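Long-range contact in CRISPR-associated endoribonuclease Cas2 (Streptococcus pyogenes serotype M1, PDB 4QR2), which probably cleaves nucleic acid as a magnesium-dependent nuclease and works as a homodimer, partnered with Cas1, in CRISPR adaptive immunity: residues M1-T6 / C41-A46. Sequence-based numbering, arbitrary orientation.
Sequences MMVLVT and CSVTPA
CG2 of V3 meets CG2 of V43 at 3.9 Å, the two branched side chains crossing at a slant. The V43 branch that touches is the one set between its own backbone N and carbonyl carbon (chi1 -71° for CG1). F48 of helix 45-58 packs on both valines, and I51 of the same helix on V43. On the same face of the sheet, SG of C41 reaches CG2 of V5 at 4.1 Å. M1 has CG beside its backbone N (chi1 -52°) and an extended chi2. Its SD comes to 4.0 Å from CA of P45, in the first turn of the helix. On the opposite face, SD of M2 lies 3.6 Å from OG of S42, near W75.

The backbones pair in antiparallel fashion. V3 and C41 form a hydrogen-bonded pair, with V3 N to C41 O at 2.9 Å and C41 N returning a bond to V3 O. M2 and S42 make the non-hydrogen-bonded pair next to it. The ladder runs on past the strand end, where V43 N bonds to M1 O. The terminal nitrogen of M1 closes it, with N to V43 O at 2.7 Å.

This joins the two inner strands, 2-8 and 38-42, of the ferredoxin-like sheet. The chemistry is mixed: backbone bonds set the register, V3 and V43 are buried under the helix, and the M1 to P45 contact lies at the exposed end.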
ATOM      1  N   MET A   1     -17.539   5.996   1.250  1.00 29.60           N
ATOM      2  CA  MET A   1     -16.225   6.422   1.783  1.00 32.37           C
ATOM      3  C   MET A   1     -15.264   5.713   0.826  1.00 27.16           C
ATOM      4  O   MET A   1     -15.478   4.565   0.519  1.00 29.78           O
ATOM      5  CB  MET A   1     -15.895   5.793   3.175  1.00 37.51           C
ATOM      6  CG  MET A   1     -16.877   5.875   4.330  1.00 44.62           C
ATOM      7  SD  MET A   1     -16.432   4.742   5.703  1.00 45.76           S
ATOM      8  CE  MET A   1     -14.884   5.478   6.152  1.00 45.61           C
ATOM      9  N   MET A   2     -14.161   6.367   0.454  1.00 27.53           N
ATOM     10  CA  MET A   2     -13.135   5.664  -0.340  1.00 28.23           C
ATOM     11  C   MET A   2     -12.058   5.275   0.648  1.00 27.08           C
ATOM     12  O   MET A   2     -11.523   6.103   1.431  1.00 30.54           O
ATOM     13  CB  MET A   2     -12.565   6.556  -1.420  1.00 32.81           C
ATOM     14  CG  MET A   2     -13.686   7.280  -2.197  1.00 41.98           C
ATOM     15  SD  MET A   2     -14.596   6.155  -3.294  1.00 46.94           S
ATOM     16  CE  MET A   2     -15.368   7.343  -4.442  1.00 51.11           C
ATOM     17  N   VAL A   3     -11.743   4.013   0.659  1.00 23.51           N
ATOM     18  CA  VAL A   3     -10.809   3.489   1.623  1.00 23.69           C
ATOM     19  C   VAL A   3      -9.737   2.724   0.870  1.00 24.80           C
ATOM     20  O   VAL A   3     -10.036   1.768   0.117  1.00 24.13           O
ATOM     21  CB  VAL A   3     -11.460   2.495   2.577  1.00 25.47           C
ATOM     22  CG1 VAL A   3     -10.413   1.863   3.501  1.00 26.57           C
ATOM     23  CG2 VAL A   3     -12.587   3.181   3.409  1.00 30.72           C
ATOM     24  N   LEU A   4      -8.510   3.153   1.058  1.00 22.41           N
ATOM     25  CA  LEU A   4      -7.347   2.371   0.576  1.00 21.39           C
ATOM     26  C   LEU A   4      -6.923   1.308   1.573  1.00 21.23           C
ATOM     27  O   LEU A   4      -6.628   1.605   2.738  1.00 20.85           O
ATOM     28  CB  LEU A   4      -6.174   3.316   0.318  1.00 20.96           C
ATOM     29  CG  LEU A   4      -4.950   2.722  -0.332  1.00 22.09           C
ATOM     30  CD1 LEU A   4      -5.258   2.377  -1.749  1.00 23.46           C
ATOM     31  CD2 LEU A   4      -3.739   3.618  -0.243  1.00 25.58           C
ATOM     32  N   VAL A   5      -6.865   0.071   1.119  1.00 19.56           N
ATOM     33  CA  VAL A   5      -6.516  -1.043   1.973  1.00 19.97           C
ATOM     34  C   VAL A   5      -5.123  -1.521   1.560  1.00 20.63           C
ATOM     35  O   VAL A   5      -4.933  -1.940   0.388  1.00 19.28           O
ATOM     36  CB  VAL A   5      -7.511  -2.227   1.810  1.00 20.47           C
ATOM     37  CG1 VAL A   5      -7.172  -3.379   2.747  1.00 20.16           C
ATOM     38  CG2 VAL A   5      -8.952  -1.826   2.104  1.00 21.70           C
ATOM     39  N   THR A   6      -4.182  -1.559   2.522  1.00 19.54           N
ATOM     40  CA  THR A   6      -2.898  -2.100   2.292  1.00 20.03           C
ATOM     41  C   THR A   6      -2.618  -3.276   3.223  1.00 20.50           C
ATOM     42  O   THR A   6      -2.689  -3.184   4.436  1.00 20.91           O
ATOM     43  CB  THR A   6      -1.779  -0.982   2.323  1.00 19.75           C
ATOM     44  OG1 THR A   6      -1.688  -0.480   3.679  1.00 20.13           O
ATOM     45  CG2 THR A   6      -2.087   0.232   1.455  1.00 21.16           C
ATOM     46  N   CYS A  41     -11.126   0.782  -2.320  1.00 24.40           N
ATOM     47  CA  CYS A  41     -12.467   0.254  -2.026  1.00 23.99           C
ATOM     48  C   CYS A  41     -13.430   1.408  -1.814  1.00 27.16           C
ATOM     49  O   CYS A  41     -13.068   2.457  -1.338  1.00 29.59           O
ATOM     50  CB  CYS A  41     -12.498  -0.673  -0.792  1.00 23.36           C
ATOM     51  SG  CYS A  41     -11.557  -2.161  -1.010  1.00 25.16           S
ATOM     52  N   SER A  42     -14.638   1.281  -2.276  1.00 24.68           N
ATOM     53  CA  SER A  42     -15.599   2.324  -2.042  1.00 26.74           C
ATOM     54  C   SER A  42     -16.697   1.649  -1.216  1.00 26.36           C
ATOM     55  O   SER A  42     -17.334   0.639  -1.656  1.00 28.82           O
ATOM     56  CB  SER A  42     -16.163   2.842  -3.364  1.00 30.40           C
ATOM     57  OG  SER A  42     -17.249   3.701  -3.132  1.00 34.54           O
ATOM     58  N   VAL A  43     -16.871   2.122   0.011  1.00 25.70           N
ATOM     59  CA  VAL A  43     -17.723   1.420   0.977  1.00 24.66           C
ATOM     60  C   VAL A  43     -18.553   2.367   1.775  1.00 25.66           C
ATOM     61  O   VAL A  43     -18.119   3.472   2.073  1.00 29.82           O
ATOM     62  CB  VAL A  43     -16.917   0.537   1.959  1.00 25.87           C
ATOM     63  CG1 VAL A  43     -16.353  -0.675   1.206  1.00 27.75           C
ATOM     64  CG2 VAL A  43     -15.873   1.293   2.726  1.00 26.69           C
ATOM     65  N   THR A  44     -19.714   1.878   2.180  1.00 26.01           N
ATOM     66  CA  THR A  44     -20.492   2.606   3.199  1.00 28.53           C
ATOM     67  C   THR A  44     -19.891   2.389   4.576  1.00 28.46           C
ATOM     68  O   THR A  44     -19.175   1.429   4.796  1.00 25.62           O
ATOM     69  CB  THR A  44     -21.941   2.132   3.266  1.00 31.26           C
ATOM     70  OG1 THR A  44     -21.995   0.761   3.576  1.00 30.36           O
ATOM     71  CG2 THR A  44     -22.689   2.353   1.915  1.00 36.43           C
ATOM     72  N   PRO A  45     -20.301   3.184   5.544  1.00 30.98           N
ATOM     73  CA  PRO A  45     -19.761   2.960   6.895  1.00 32.81           C
ATOM     74  C   PRO A  45     -20.092   1.568   7.472  1.00 30.06           C
ATOM     75  O   PRO A  45     -19.174   0.914   8.060  1.00 28.09           O
ATOM     76  CB  PRO A  45     -20.412   4.112   7.717  1.00 34.99           C
ATOM     77  CG  PRO A  45     -20.672   5.160   6.681  1.00 35.74           C
ATOM     78  CD  PRO A  45     -21.014   4.476   5.421  1.00 34.59           C
ATOM     79  N   ALA A  46     -21.325   1.123   7.244  1.00 29.86           N
ATOM     80  CA  ALA A  46     -21.766  -0.274   7.588  1.00 32.80           C
ATOM     81  C   ALA A  46     -20.961  -1.355   6.869  1.00 30.07           C
ATOM     82  O   ALA A  46     -20.533  -2.322   7.488  1.00 28.56           O
ATOM     83  CB  ALA A  46     -23.252  -0.446   7.304  1.00 36.56           C
TER